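Local coordinates for transcriptional activator PlcR protein (PDB 3U3W) that activates transcription as a quorum-sensing virulence regulator, binding DNA in a ternary complex with its signal peptide PapR, at residues Phe114-Trp117 against Gln118-Ala122; Gln153-Tyr156 against Ile157-Ala160; Tyr239-Arg242 against Gly243-Arg247; Glu271-Ala274 against Tyr275-Ala278; Pro59-His62 against Phe63-Leu67. All coordinates share one frame; numbering follows the deposited sequence.

Contact 1 (Phe114-Trp117 against Gln118-Ala122)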
# COMPACT_ATOMS: atom_id res chain seq x y z
N PHE A 114 6.62 17.14 -9.08
CA PHE A 114 6.19 15.87 -9.64
C PHE A 114 5.96 15.97 -11.16
O PHE A 114 6.41 15.12 -11.93
CB PHE A 114 4.92 15.38 -8.93
CG PHE A 114 4.28 14.21 -9.62
CD1 PHE A 114 4.68 12.92 -9.33
CD2 PHE A 114 3.34 14.42 -10.62
CE1 PHE A 114 4.11 11.85 -9.98
CE2 PHE A 114 2.77 13.35 -11.28
CZ PHE A 114 3.15 12.06 -10.97
N LEU A 115 5.25 17.01 -11.60
CA LEU A 115 5.01 17.24 -13.03
C LEU A 115 6.32 17.37 -13.84
O LEU A 115 6.49 16.74 -14.88
CB LEU A 115 4.16 18.48 -13.23
CG LEU A 115 2.77 18.55 -12.58
CD1 LEU A 115 2.25 19.98 -12.68
CD2 LEU A 115 1.79 17.53 -13.19
N GLN A 116 7.22 18.21 -13.34
CA GLN A 116 8.50 18.46 -13.98
C GLN A 116 9.37 17.20 -14.07
O GLN A 116 9.89 16.89 -15.14
CB GLN A 116 9.25 19.59 -13.26
CG GLN A 116 8.54 20.94 -13.35
CD GLN A 116 9.41 22.12 -12.97
OE1 GLN A 116 9.77 22.29 -11.80
NE2 GLN A 116 9.76 22.94 -13.96
N TRP A 117 9.51 16.50 -12.95
CA TRP A 117 10.17 15.19 -12.93
C TRP A 117 9.61 14.31 -14.05
O TRP A 117 10.36 13.85 -14.91
CB TRP A 117 10.04 14.53 -11.53
CG TRP A 117 10.15 13.03 -11.48
CD1 TRP A 117 10.99 12.23 -12.21
CD2 TRP A 117 9.36 12.14 -10.67
NE1 TRP A 117 10.78 10.90 -11.89
CE2 TRP A 117 9.78 10.83 -10.96
CE3 TRP A 117 8.35 12.33 -9.73
CZ2 TRP A 117 9.22 9.71 -10.34
CZ3 TRP A 117 7.80 11.22 -9.11
CH2 TRP A 117 8.23 9.93 -9.42
N GLN A 118 8.29 14.11 -14.07
CA GLN A 118 7.70 13.23 -15.06
C GLN A 118 7.87 13.75 -16.50
O GLN A 118 8.02 12.97 -17.45
CB GLN A 118 6.21 12.99 -14.77
CG GLN A 118 5.95 12.24 -13.48
CD GLN A 118 6.29 10.74 -13.58
OE1 GLN A 118 6.35 10.17 -14.67
NE2 GLN A 118 6.50 10.11 -12.44
N TYR A 119 7.82 15.07 -16.65
CA TYR A 119 7.91 15.69 -17.97
C TYR A 119 9.30 15.50 -18.58
O TYR A 119 9.43 15.11 -19.74
CB TYR A 119 7.49 17.16 -17.88
CG TYR A 119 8.00 18.09 -18.97
CD1 TYR A 119 7.43 18.11 -20.24
CD2 TYR A 119 9.02 18.99 -18.70
CE1 TYR A 119 7.90 18.99 -21.22
CE2 TYR A 119 9.48 19.86 -19.66
CZ TYR A 119 8.93 19.85 -20.92
OH TYR A 119 9.44 20.75 -21.85
N TYR A 120 10.33 15.73 -17.78
CA TYR A 120 11.72 15.54 -18.19
C TYR A 120 12.04 14.10 -18.55
O TYR A 120 12.69 13.86 -19.57
CB TYR A 120 12.66 15.99 -17.09
CG TYR A 120 12.72 17.48 -16.93
CD1 TYR A 120 12.83 18.32 -18.04
CD2 TYR A 120 12.65 18.06 -15.68
CE1 TYR A 120 12.89 19.71 -17.89
CE2 TYR A 120 12.71 19.44 -15.51
CZ TYR A 120 12.83 20.26 -16.61
OH TYR A 120 12.87 21.62 -16.41
N VAL A 121 11.59 13.15 -17.73
CA VAL A 121 11.82 11.74 -18.02
C VAL A 121 11.16 11.39 -19.35
O VAL A 121 11.74 10.70 -20.20
CB VAL A 121 11.25 10.80 -16.92
CG1 VAL A 121 11.25 9.36 -17.39
CG2 VAL A 121 12.04 10.94 -15.63
N ALA A 122 9.94 11.86 -19.51
CA ALA A 122 9.19 11.63 -20.73
C ALA A 122 9.93 12.26 -21.91
O ALA A 122 10.11 11.63 -22.96
CB ALA A 122 7.79 12.20 -20.59

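Contact 2 (Gln153-Tyr156 against Ile157-Ala160)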
# COMPACT_ATOMS: atom_id res chain seq x y z
N GLN A 153 9.60 11.32 -2.85
CA GLN A 153 9.70 11.96 -4.16
C GLN A 153 11.14 12.24 -4.64
O GLN A 153 11.48 11.93 -5.78
CB GLN A 153 8.86 13.23 -4.21
CG GLN A 153 8.74 13.83 -5.59
CD GLN A 153 7.44 14.60 -5.78
OE1 GLN A 153 6.38 14.01 -6.02
NE2 GLN A 153 7.52 15.92 -5.66
N ASN A 154 11.98 12.81 -3.78
CA ASN A 154 13.40 12.96 -4.08
C ASN A 154 14.10 11.64 -4.43
O ASN A 154 14.97 11.61 -5.30
CB ASN A 154 14.15 13.65 -2.93
CG ASN A 154 13.74 15.08 -2.75
OD1 ASN A 154 13.24 15.71 -3.67
ND2 ASN A 154 13.94 15.60 -1.55
N LEU A 155 13.75 10.57 -3.72
CA LEU A 155 14.33 9.26 -4.01
C LEU A 155 13.90 8.79 -5.39
O LEU A 155 14.69 8.23 -6.14
CB LEU A 155 13.99 8.24 -2.92
CG LEU A 155 14.57 8.60 -1.54
CD1 LEU A 155 14.29 7.52 -0.51
CD2 LEU A 155 16.06 8.86 -1.62
N TYR A 156 12.64 9.06 -5.75
CA TYR A 156 12.15 8.71 -7.07
C TYR A 156 12.93 9.45 -8.18
O TYR A 156 13.26 8.88 -9.22
CB TYR A 156 10.67 9.02 -7.20
CG TYR A 156 9.78 8.32 -6.20
CD1 TYR A 156 10.17 7.14 -5.60
CD2 TYR A 156 8.52 8.85 -5.87
CE1 TYR A 156 9.33 6.49 -4.68
CE2 TYR A 156 7.69 8.23 -4.97
CZ TYR A 156 8.10 7.04 -4.38
OH TYR A 156 7.28 6.39 -3.47
N ILE A 157 13.24 10.71 -7.93
CA ILE A 157 14.04 11.51 -8.84
C ILE A 157 15.50 10.98 -8.93
O ILE A 157 16.07 10.87 -10.02
CB ILE A 157 13.97 13.02 -8.45
CG1 ILE A 157 12.53 13.53 -8.66
CG2 ILE A 157 14.94 13.86 -9.29
CD1 ILE A 157 12.24 14.88 -8.03
N GLU A 158 16.08 10.61 -7.79
CA GLU A 158 17.39 9.98 -7.80
C GLU A 158 17.41 8.67 -8.58
O GLU A 158 18.41 8.36 -9.24
CB GLU A 158 17.90 9.77 -6.38
CG GLU A 158 18.36 11.07 -5.73
CD GLU A 158 18.54 10.94 -4.24
OE1 GLU A 158 18.17 11.87 -3.50
OE2 GLU A 158 19.05 9.89 -3.80
N ASN A 159 16.32 7.92 -8.52
CA ASN A 159 16.24 6.67 -9.24
C ASN A 159 16.25 6.93 -10.73
O ASN A 159 16.99 6.28 -11.46
CB ASN A 159 15.02 5.83 -8.82
CG ASN A 159 14.79 4.62 -9.73
OD1 ASN A 159 15.42 3.57 -9.61
ND2 ASN A 159 13.91 4.79 -10.68
N ALA A 160 15.45 7.89 -11.20
CA ALA A 160 15.51 8.32 -12.61
C ALA A 160 16.93 8.75 -13.04
O ALA A 160 17.46 8.29 -14.04
CB ALA A 160 14.50 9.44 -12.89
O HOH W 1 12.31 7.16 -10.88

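Contact 3 (Tyr239-Arg242 against Gly243-Arg247)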
# COMPACT_ATOMS: atom_id res chain seq x y z
N TYR A 239 11.82 -12.08 -13.02
CA TYR A 239 12.04 -13.41 -13.57
C TYR A 239 12.79 -13.39 -14.89
O TYR A 239 13.60 -14.26 -15.14
CB TYR A 239 10.73 -14.17 -13.75
CG TYR A 239 10.23 -14.72 -12.45
CD1 TYR A 239 10.99 -15.61 -11.71
CD2 TYR A 239 9.02 -14.30 -11.93
CE1 TYR A 239 10.55 -16.10 -10.50
CE2 TYR A 239 8.57 -14.78 -10.73
CZ TYR A 239 9.34 -15.68 -10.01
OH TYR A 239 8.86 -16.14 -8.81
N TYR A 240 12.49 -12.40 -15.73
CA TYR A 240 13.16 -12.27 -17.00
C TYR A 240 14.64 -11.98 -16.71
O TYR A 240 15.54 -12.69 -17.19
CB TYR A 240 12.51 -11.15 -17.85
CG TYR A 240 13.24 -10.89 -19.15
CD1 TYR A 240 12.92 -11.60 -20.30
CD2 TYR A 240 14.26 -9.94 -19.22
CE1 TYR A 240 13.60 -11.37 -21.50
CE2 TYR A 240 14.94 -9.70 -20.42
CZ TYR A 240 14.60 -10.41 -21.54
OH TYR A 240 15.27 -10.18 -22.71
N GLN A 241 14.89 -10.95 -15.91
CA GLN A 241 16.25 -10.62 -15.51
C GLN A 241 17.00 -11.80 -14.89
O GLN A 241 18.20 -11.96 -15.10
CB GLN A 241 16.25 -9.46 -14.52
CG GLN A 241 17.62 -8.90 -14.33
CD GLN A 241 18.20 -8.48 -15.66
OE1 GLN A 241 17.58 -7.74 -16.41
NE2 GLN A 241 19.38 -9.00 -15.97
N ARG A 242 16.29 -12.63 -14.12
CA ARG A 242 16.93 -13.75 -13.46
C ARG A 242 17.27 -14.81 -14.50
O ARG A 242 18.33 -15.43 -14.44
CB ARG A 242 16.08 -14.29 -12.31
CG ARG A 242 15.51 -15.68 -12.48
CD ARG A 242 15.96 -16.66 -11.40
NE ARG A 242 15.45 -16.39 -10.05
CZ ARG A 242 14.42 -17.02 -9.48
NH1 ARG A 242 13.77 -17.96 -10.16
NH2 ARG A 242 14.03 -16.71 -8.23
N GLY A 243 16.39 -15.00 -15.48
CA GLY A 243 16.73 -15.83 -16.63
C GLY A 243 17.98 -15.33 -17.36
O GLY A 243 18.84 -16.13 -17.73
N GLU A 244 18.08 -14.02 -17.57
CA GLU A 244 19.27 -13.42 -18.17
C GLU A 244 20.53 -13.78 -17.37
O GLU A 244 21.54 -14.19 -17.93
CB GLU A 244 19.15 -11.90 -18.25
CG GLU A 244 18.04 -11.38 -19.15
CD GLU A 244 18.43 -11.39 -20.61
OE1 GLU A 244 19.00 -10.39 -21.08
OE2 GLU A 244 18.16 -12.42 -21.28
N CYS A 245 20.47 -13.60 -16.05
CA CYS A 245 21.62 -13.87 -15.19
C CYS A 245 21.99 -15.35 -15.22
O CYS A 245 23.16 -15.71 -15.33
CB CYS A 245 21.35 -13.42 -13.76
SG CYS A 245 21.31 -11.67 -13.55
N LEU A 246 20.97 -16.19 -15.11
CA LEU A 246 21.14 -17.63 -15.13
C LEU A 246 21.84 -18.10 -16.41
O LEU A 246 22.63 -19.04 -16.37
CB LEU A 246 19.78 -18.33 -14.98
CG LEU A 246 19.07 -18.20 -13.62
CD1 LEU A 246 17.86 -19.14 -13.55
CD2 LEU A 246 20.01 -18.48 -12.46
N ARG A 247 21.54 -17.44 -17.52
CA ARG A 247 22.17 -17.78 -18.80
C ARG A 247 23.66 -17.44 -18.78
O ARG A 247 24.49 -18.26 -19.16
CB ARG A 247 21.46 -17.06 -19.96
CG ARG A 247 21.64 -17.72 -21.32
CD ARG A 247 20.44 -17.42 -22.23
NE ARG A 247 20.08 -16.01 -22.23
CZ ARG A 247 20.65 -15.09 -23.01
NH1 ARG A 247 21.60 -15.43 -23.87
NH2 ARG A 247 20.26 -13.82 -22.93

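Contact 4 (Glu271-Ala274 against Tyr275-Ala278)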
# COMPACT_ATOMS: atom_id res chain seq x y z
N GLU A 271 -0.97 -8.30 -19.34
CA GLU A 271 -1.10 -7.69 -20.66
C GLU A 271 0.05 -6.73 -21.00
O GLU A 271 -0.18 -5.67 -21.58
CB GLU A 271 -2.45 -6.97 -20.79
CG GLU A 271 -3.64 -7.92 -20.86
CD GLU A 271 -4.98 -7.21 -20.72
OE1 GLU A 271 -5.50 -7.15 -19.58
OE2 GLU A 271 -5.51 -6.71 -21.74
N MET A 272 1.27 -7.11 -20.64
CA MET A 272 2.45 -6.28 -20.91
C MET A 272 2.99 -6.55 -22.32
O MET A 272 4.01 -7.23 -22.49
CB MET A 272 3.53 -6.53 -19.85
CG MET A 272 3.12 -6.11 -18.44
SD MET A 272 4.18 -6.80 -17.12
CE MET A 272 3.62 -5.82 -15.74
N HIS A 273 2.30 -6.02 -23.33
CA HIS A 273 2.55 -6.37 -24.73
C HIS A 273 3.97 -6.04 -25.22
O HIS A 273 4.63 -6.89 -25.81
CB HIS A 273 1.49 -5.75 -25.65
CG HIS A 273 0.10 -6.16 -25.30
ND1 HIS A 273 -0.34 -7.46 -25.41
CD2 HIS A 273 -0.96 -5.44 -24.84
CE1 HIS A 273 -1.61 -7.53 -25.03
NE2 HIS A 273 -2.00 -6.32 -24.68
N ALA A 274 4.41 -4.80 -24.97
CA ALA A 274 5.79 -4.39 -25.23
C ALA A 274 6.79 -5.46 -24.77
O ALA A 274 7.53 -6.02 -25.59
CB ALA A 274 6.07 -3.05 -24.55
N TYR A 275 6.82 -5.73 -23.46
CA TYR A 275 7.77 -6.66 -22.85
C TYR A 275 7.81 -8.03 -23.53
O TYR A 275 8.81 -8.73 -23.43
CB TYR A 275 7.47 -6.86 -21.36
CG TYR A 275 7.57 -5.63 -20.51
CD1 TYR A 275 6.86 -4.48 -20.81
CD2 TYR A 275 8.35 -5.61 -19.38
CE1 TYR A 275 6.96 -3.35 -20.02
CE2 TYR A 275 8.46 -4.49 -18.58
CZ TYR A 275 7.76 -3.36 -18.90
OH TYR A 275 7.87 -2.25 -18.08
N LYS A 276 6.73 -8.41 -24.21
CA LYS A 276 6.62 -9.75 -24.79
C LYS A 276 7.65 -9.99 -25.90
O LYS A 276 8.00 -11.14 -26.19
CB LYS A 276 5.22 -10.01 -25.35
CG LYS A 276 4.11 -10.17 -24.31
CD LYS A 276 2.80 -9.66 -24.90
CE LYS A 276 1.58 -10.02 -24.06
NZ LYS A 276 1.06 -11.38 -24.38
N GLU A 277 8.11 -8.91 -26.53
CA GLU A 277 9.11 -9.03 -27.60
C GLU A 277 10.41 -9.63 -27.08
O GLU A 277 10.93 -10.59 -27.66
CB GLU A 277 9.40 -7.67 -28.25
CG GLU A 277 8.53 -7.34 -29.45
CD GLU A 277 7.67 -6.09 -29.24
OE1 GLU A 277 8.25 -5.01 -28.98
OE2 GLU A 277 6.43 -6.20 -29.32
N ALA A 278 10.91 -9.07 -25.99
CA ALA A 278 12.18 -9.50 -25.43
C ALA A 278 12.27 -11.01 -25.26
O ALA A 278 13.35 -11.56 -25.08
CB ALA A 278 12.43 -8.80 -24.10
O HOH W 2 10.76 -5.95 -25.65

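Contact 5 (Pro59-His62 against Phe63-Leu67)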
# COMPACT_ATOMS: atom_id res chain seq x y z
N PRO A 59 -8.44 9.10 7.18
CA PRO A 59 -7.00 9.09 7.42
C PRO A 59 -6.55 10.51 7.73
O PRO A 59 -6.91 11.46 7.02
CB PRO A 59 -6.41 8.63 6.08
CG PRO A 59 -7.50 7.84 5.46
CD PRO A 59 -8.79 8.49 5.89
N ILE A 60 -5.78 10.66 8.79
CA ILE A 60 -5.43 11.98 9.29
C ILE A 60 -4.64 12.80 8.27
O ILE A 60 -4.72 14.02 8.26
CB ILE A 60 -4.70 11.89 10.64
CG1 ILE A 60 -5.59 11.15 11.67
CG2 ILE A 60 -4.37 13.27 11.16
CD1 ILE A 60 -5.79 9.64 11.40
N ILE A 61 -3.88 12.12 7.41
CA ILE A 61 -3.04 12.83 6.43
C ILE A 61 -3.93 13.64 5.48
O ILE A 61 -3.49 14.63 4.89
CB ILE A 61 -2.10 11.85 5.64
CG1 ILE A 61 -1.16 12.62 4.69
CG2 ILE A 61 -2.89 10.80 4.87
CD1 ILE A 61 -0.19 13.56 5.37
N HIS A 62 -5.18 13.23 5.36
CA HIS A 62 -6.13 13.94 4.51
C HIS A 62 -6.30 15.39 4.93
O HIS A 62 -6.37 16.28 4.10
CB HIS A 62 -7.48 13.24 4.50
CG HIS A 62 -8.49 13.92 3.62
ND1 HIS A 62 -8.26 14.18 2.29
CD2 HIS A 62 -9.72 14.42 3.90
CE1 HIS A 62 -9.31 14.79 1.77
NE2 HIS A 62 -10.21 14.95 2.73
N PHE A 63 -6.40 15.63 6.23
CA PHE A 63 -6.62 16.99 6.69
C PHE A 63 -5.37 17.84 6.50
O PHE A 63 -5.45 19.05 6.28
CB PHE A 63 -7.12 16.99 8.12
CG PHE A 63 -8.41 16.27 8.29
CD1 PHE A 63 -9.56 16.76 7.69
CD2 PHE A 63 -8.48 15.10 9.01
CE1 PHE A 63 -10.75 16.09 7.82
CE2 PHE A 63 -9.67 14.43 9.15
CZ PHE A 63 -10.81 14.92 8.56
N TYR A 64 -4.21 17.20 6.55
CA TYR A 64 -3.00 17.92 6.24
C TYR A 64 -2.88 18.21 4.74
O TYR A 64 -2.51 19.32 4.36
CB TYR A 64 -1.78 17.17 6.77
CG TYR A 64 -1.63 17.32 8.27
CD1 TYR A 64 -0.86 18.35 8.80
CD2 TYR A 64 -2.28 16.46 9.14
CE1 TYR A 64 -0.73 18.51 10.17
CE2 TYR A 64 -2.15 16.61 10.51
CZ TYR A 64 -1.37 17.64 11.02
OH TYR A 64 -1.24 17.78 12.37
N GLU A 65 -3.23 17.24 3.90
CA GLU A 65 -3.18 17.44 2.46
C GLU A 65 -3.95 18.67 2.02
O GLU A 65 -3.43 19.52 1.29
CB GLU A 65 -3.70 16.20 1.72
CG GLU A 65 -2.74 15.04 1.73
CD GLU A 65 -3.36 13.77 1.17
OE1 GLU A 65 -4.60 13.66 1.16
OE2 GLU A 65 -2.59 12.88 0.72
N VAL A 66 -5.20 18.78 2.46
CA VAL A 66 -6.05 19.89 2.04
C VAL A 66 -5.76 21.18 2.79
O VAL A 66 -6.39 22.20 2.55
CB VAL A 66 -7.52 19.53 2.19
CG1 VAL A 66 -7.83 18.30 1.36
CG2 VAL A 66 -7.84 19.28 3.65
N LEU A 67 -4.77 21.14 3.68
CA LEU A 67 -4.48 22.29 4.54
C LEU A 67 -4.11 23.57 3.79
O LEU A 67 -4.57 24.65 4.14
CB LEU A 67 -3.40 21.93 5.56
CG LEU A 67 -3.16 22.93 6.70
CD1 LEU A 67 -4.37 22.99 7.61
CD2 LEU A 67 -1.91 22.56 7.47

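Contact 1 (Phe114-Trp117 against Gln118-Ala122)
Two turns of helix 109-125, one of the helices round the bound PapR peptide, place Q118 against the rings of both F114 and W117. The CG of Q118 lies over one face of F114, 4.0 Å from the ring centroid and 19° off the normal, a CH-pi contact. Beyond CG the glutamine bends (chi2 -74°), and this brings its amide to the indole: NE2 stands over one face of W117, 3.5 Å from W117 CZ2. The amide and indole planes are turned 50° apart, so the two groups meet tilted rather than stacked. This helix belongs to the TPR-like helical domain, and two of its residues meet the bound PapR peptide: W117 packs on the peptide backbone and V121 on an aromatic side chain of it. V121 runs alongside the tryptophan, its CG2 3.8 Å from W117 CD1. Around the helix, Q116 and Y120 run out together, with Q116 CB 4.1 Å from Y120 CE2. The backbone bonds are those of an alpha helix: Q118 N to F114 O is 3.0 Å and Y120 N to Q116 O 2.9 Å.

Contact 2 (Gln153-Tyr156 against Ile157-Ala160)
Q153, at the start of helix 153-167, accepts the backbone hydrogen bond of I157, with I157 N 3.0 Å from Q153 O, while CD1 of the isoleucine reaches loosely toward the glutamine CG. N154 repeats the backbone pattern, its O 2.9 Å from E158 N. L155 follows with the closest approach between two side chains: its CD2 methyl lies 3.8 Å from E158 OE2. The glutamate chain is extended beyond CG (chi2 166°), which carries the carboxylate past the leucine, and OE2 finds its hydrogen bond in Q184. Y156 supplies the polar detail. Its carbonyl oxygen is gripped twice, by A160 N at 3.1 Å and by a water that donates to Y156 O at 2.6 Å. The same water accepts from N159 ND2 at 2.9 Å, bridging a backbone carbonyl to the side chain three residues on, and N159 is held further by N201 through OD1 and by the backbone of the bound peptide through ND2. Helix 153-167 thus lies against four others: I157 meets W117 of helix 109-125 and L138 of helix 131-143, L155 meets L185 of helix 171-187, and the Y156 ring stands edge-to-face with F194 of helix 192-208.

Contact 3 (Tyr239-Arg242 against Gly243-Arg247)
R242 and L246 form a close-packed side of this part of helix 235-248, their side chains running alongside each other with R242 CD 3.8 Å from L246 CD1. The arginine takes an unusual course, its first two torsions far from staggered positions (chi1 113°), before its NE reaches N220 OD1 for a hydrogen bond. Close by, Q241 folds back at chi2 so that NE2 rests 3.7 Å from E244 CB; its amide plane is steeply turned to the carboxylate of that glutamate. E244 also packs on a ring, its CG 3.7 Å from Y240 CE2, and a bend at chi2 (-80°) lays the carboxylate beside the tyrosine. The sulfur of C245 is a more distant neighbour of the glutamine amide, with Q241 NE2 4.1 Å from C245 SG. Backbone bonds such as L246 N to R242 O, 2.8 Å, keep the helix regular beneath these side chains.

On the solvent side R247, which does not touch 239-242, reaches back to E244 within its own segment: a salt bridge joins R247 NH2 to E244 OE2 at 3.0 Å. The carboxylate oxygen lies in the guanidinium plane, whereas the arginine approaches from above the carboxylate plane, 42° out of it. E244 OE2 is also met by K282 NZ and Y260 OH, so several donors share one oxygen and would probably stabilise its charge. Y240 packs on an apolar side chain of the bound peptide and Y239 on I269 of the second subunit. Among the neighbouring helices, R242 packs on 212-228 through V219, L246 on 253-269 through I256, and Q241 on 192-208 at K204.

Contact 4 (Glu271-Ala274 against Tyr275-Ala278)
M272 and Y275 meet just beyond the Schellman motif that ends helix 253-269, in which E271 takes a positive phi. M272 itself is the centre of an inverse gamma turn, and the chain then coils through 275-278 with helical angles but without the regular bonds. Among the apolar and aromatic contacts, the methionine sulfur stands above the tyrosine face, M272 SD 4.9 Å from the Y275 centroid and 9° off the normal, a Met-aromatic contact at long range. M272 CB lies nearer the ring, 4.0 Å from Y275 CD1, and A274 CB adds a further contact with that same atom. Y275 is buried, and its hydroxyl bonds to an acidic side chain of the bound peptide and to K89. The backbone hydrogen bonds are irregular: K276 N reaches H273 O at 3.0 Å from well above the carbonyl plane, and also M272 O by a weak bond, while E277 N donates to A274 O at 3.1 Å. A water bridges onward, donating to A274 O and accepting weakly from A278 N. At the outer side, H273 and K276 run alongside each other, and the lysine methylene CE comes to 3.5 Å from H273 ND1.

Contact 5 (Pro59-His62 against Phe63-Leu67)
H62 and E65 set their flat groups almost perpendicular, the imidazole and carboxylate planes 82° apart, with the glutamate oxygen at the ring edge and E65 OE1 3.9 Å from H62 ND1. That nitrogen is buried here without a partner in the model, whereas NE2 bonds to E9. E65 OE1 forms a salt bridge with K76. CG of H62 stands anti to the backbone N (chi1 -180°), which lets the ring swing across to V66, where H62 CE1 lies 3.8 Å from V66 CG1. F63 and H62 form an oblique aromatic pair, centroids 5.7 Å apart and planes at 55°.

Elsewhere on this turn, I60 and Y64 extend in company, I60 CG2 touching Y64 CE2 at 4.1 Å; the carbonyl oxygen of I60 sits at the edge of the tyrosine ring, in its plane. I61 comes to Y64 at about a right angle, its CD1 4.2 Å from Y64 CB. The backbone opens as a tight turn, F63 N giving to I60 O at 3.1 Å, and settles into helical bonds with E65 N to I61 O at 2.8 Å.

F63 packs inward on L6 and I10 of helix 4-16 and on L49 of helix 46-56. The second subunit is met as well: Y64 OH bonds to Y64 OH of that subunit, and H62 stands edge-to-face with H189 of that subunit. This short helix is the fifth of the DNA-binding domain, consistent with the five-helix bundle of the XRE-type helix-turn-helix family, and here it also forms part of the dimer interface.

How the contacts relate
Read from the N terminus, the five contacts come in series; each joins adjoining segments, so none closes a long loop and none nests in or crosses another. Contact 5 comes first, on the short helix 61-65, and lies across the chain's centre from contacts 3 and 4. Contacts 1 and 2 follow on helices 109-125 and 153-167, their centres 11 Å apart, and pack directly, W117 CH2 reaching Y156 CB at 3.4 Å. Contact 3 lies on helix 235-248, and contact 4, after helix 253-269, meets it through a weak bond from Y240 OH to the carbonyl of A278. Contacts 1 to 4 all reach the bound peptide.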